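Local structure of uncharacterized protein (3BPD) at residues L11-P16 with E49-T54. The protein is of unknown function but binds magnesium ions and assembles as a heptamer, a DUF211-family protein of an archaeon. The protein carries 1 engineered substitution. Sequence-based numbering, arbitrary orientation.
Sequences LDVLKP and ENIKIT. With MG (magnesium ion), chain Y.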
loop_
_atom_site.group_PDB
_atom_site.type_symbol
_atom_site.label_atom_id
_atom_site.label_comp_id
_atom_site.label_asym_id
_atom_site.label_seq_id
_atom_site.Cartn_x
_atom_site.Cartn_y
_atom_site.Cartn_z
ATOM N N LEU F 11 20.253 6.672 10.585
ATOM C CA LEU F 11 21.694 6.577 10.590
ATOM C C LEU F 11 22.243 5.220 10.180
ATOM O O LEU F 11 21.792 4.185 10.655
ATOM C CB LEU F 11 22.211 6.939 11.980
ATOM C CG LEU F 11 21.710 8.290 12.490
ATOM C CD1 LEU F 11 22.414 8.643 13.778
ATOM C CD2 LEU F 11 21.962 9.361 11.438
ATOM N N ASP F 12 23.205 5.229 9.269
ATOM C CA ASP F 12 23.844 3.994 8.853
ATOM C C ASP F 12 25.018 3.840 9.807
ATOM O O ASP F 12 25.953 4.644 9.781
ATOM C CB ASP F 12 24.378 4.100 7.431
ATOM C CG ASP F 12 25.276 2.942 7.074
ATOM O OD1 ASP F 12 25.975 3.033 6.045
ATOM O OD2 ASP F 12 25.282 1.936 7.827
ATOM N N VAL F 13 24.973 2.812 10.644
ATOM C CA VAL F 13 26.032 2.600 11.617
ATOM C C VAL F 13 26.735 1.247 11.554
ATOM O O VAL F 13 26.103 0.209 11.360
ATOM C CB VAL F 13 25.487 2.811 13.048
ATOM C CG1 VAL F 13 26.514 2.390 14.076
ATOM C CG2 VAL F 13 25.124 4.272 13.245
ATOM N N LEU F 14 28.058 1.280 11.703
ATOM C CA LEU F 14 28.874 0.072 11.731
ATOM C C LEU F 14 29.356 -0.030 13.177
ATOM O O LEU F 14 29.696 0.979 13.792
ATOM C CB LEU F 14 30.075 0.190 10.793
ATOM C CG LEU F 14 31.083 -0.965 10.891
ATOM C CD1 LEU F 14 30.562 -2.176 10.117
ATOM C CD2 LEU F 14 32.426 -0.523 10.341
ATOM N N LYS F 15 29.387 -1.238 13.724
ATOM C CA LYS F 15 29.808 -1.412 15.111
ATOM C C LYS F 15 30.304 -2.818 15.410
ATOM O O LYS F 15 29.943 -3.771 14.731
ATOM C CB LYS F 15 28.629 -1.134 16.042
ATOM C CG LYS F 15 27.604 -2.272 16.055
ATOM C CD LYS F 15 26.519 -2.034 17.087
ATOM C CE LYS F 15 25.768 -3.313 17.407
ATOM N NZ LYS F 15 26.639 -4.329 18.060
ATOM N N PRO F 16 31.142 -2.970 16.441
ATOM C CA PRO F 16 31.600 -4.329 16.728
ATOM C C PRO F 16 30.376 -5.054 17.292
ATOM O O PRO F 16 29.369 -4.414 17.590
ATOM C CB PRO F 16 32.697 -4.108 17.757
ATOM C CG PRO F 16 32.184 -2.925 18.526
ATOM C CD PRO F 16 31.637 -2.012 17.446
ATOM N N GLU F 49 28.943 -5.452 12.710
ATOM C CA GLU F 49 27.568 -5.459 12.233
ATOM C C GLU F 49 27.249 -4.124 11.596
ATOM O O GLU F 49 27.758 -3.086 12.020
ATOM C CB GLU F 49 26.567 -5.665 13.374
ATOM C CG GLU F 49 26.806 -6.856 14.257
ATOM C CD GLU F 49 25.646 -7.106 15.194
ATOM O OE1 GLU F 49 25.226 -6.153 15.893
ATOM O OE2 GLU F 49 25.156 -8.259 15.234
ATOM N N ASN F 50 26.421 -4.161 10.562
ATOM C CA ASN F 50 25.974 -2.946 9.913
ATOM C C ASN F 50 24.505 -2.876 10.315
ATOM O O ASN F 50 23.752 -3.841 10.139
ATOM C CB ASN F 50 26.135 -3.040 8.393
ATOM C CG ASN F 50 27.574 -2.790 7.939
ATOM O OD1 ASN F 50 28.147 -1.746 8.239
ATOM N ND2 ASN F 50 28.159 -3.747 7.208
ATOM N N ILE F 51 24.111 -1.745 10.886
ATOM C CA ILE F 51 22.743 -1.561 11.341
ATOM C C ILE F 51 22.169 -0.207 10.917
ATOM O O ILE F 51 22.908 0.770 10.778
ATOM C CB ILE F 51 22.673 -1.682 12.894
ATOM C CG1 ILE F 51 23.515 -0.579 13.549
ATOM C CG2 ILE F 51 23.197 -3.041 13.338
ATOM C CD1 ILE F 51 23.512 -0.614 15.081
ATOM N N LYS F 52 20.853 -0.161 10.701
ATOM C CA LYS F 52 20.158 1.078 10.337
ATOM C C LYS F 52 19.397 1.578 11.579
ATOM O O LYS F 52 18.558 0.859 12.124
ATOM C CB LYS F 52 19.163 0.826 9.193
ATOM C CG LYS F 52 19.435 1.641 7.946
ATOM C CD LYS F 52 20.663 1.121 7.205
ATOM C CE LYS F 52 20.977 1.938 5.964
ATOM N NZ LYS F 52 21.855 1.161 5.045
ATOM N N ILE F 53 19.697 2.796 12.028
ATOM C CA ILE F 53 19.035 3.365 13.205
ATOM C C ILE F 53 18.063 4.484 12.834
ATOM O O ILE F 53 18.435 5.449 12.171
ATOM C CB ILE F 53 20.052 3.949 14.216
ATOM C CG1 ILE F 53 20.976 2.844 14.754
ATOM C CG2 ILE F 53 19.308 4.607 15.368
ATOM C CD1 ILE F 53 22.112 3.350 15.674
ATOM N N THR F 54 16.813 4.342 13.258
ATOM C CA THR F 54 15.800 5.345 12.989
ATOM C C THR F 54 15.400 5.926 14.339
ATOM O O THR F 54 14.938 5.202 15.227
ATOM C CB THR F 54 14.548 4.729 12.314
ATOM O OG1 THR F 54 14.921 4.135 11.073
ATOM C CG2 THR F 54 13.492 5.796 12.042
HETATM MG MG MG Y . 25.788 4.486 4.368
#
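Val13 and Ile51 form a hydrogen-bonded pair between antiparallel strands, with Val13 N donating to Ile51 O at 2.9 Å and Ile51 N to Val13 O at 2.8 Å. Leu11 with Ile53 and Lys15 with Glu49 repeat this pair of hydrogen bonds on either side. On the tight side, toward the helices, Val13 CB sits 4.0 Å from Ile51 CG1, Val13 CG2 meets Ile53 CD1, and Ile69 of helix 62-71 packs on Leu11, Val13 and Ile53. Lys15 closes this layer toward helix 21-29. Its CG lies between the backbone N and the carbonyl carbon (chi1 75°), which carries CD across Ile51 CD1 at 3.9 Å, while a bend at chi4 sends NZ to Pro16 O at 2.8 Å and to Pro19 O. Glu49 runs alongside, its OE1 taking a weak hydrogen bond from Lys15 NZ at 3.2 Å, part of a salt bridge. An alanine in place of Lys15 would probably leave Glu49 OE1 without its charged mate and the carbonyls of Pro16 and Pro19 without their shared donor. The other face is mixed and more open: Leu14, Asn50 and Lys52 are partly exposed, Asp12 buried at its metal. Leu14 CD1 lies above the plane of the Asn50 amide, near OD1, and Lys52 NZ stops 4.5 Å from Asp12 OD2, short of a salt bridge. Asp12 OD1 binds magnesium at 2.2 Å, joined by Ser78. Strands 6-16 and 48-57 are the central pair of a four-stranded antiparallel sheet, a ferredoxin-like beta-alpha-beta-beta-alpha-beta fold with helices on one face and a metal site on the other.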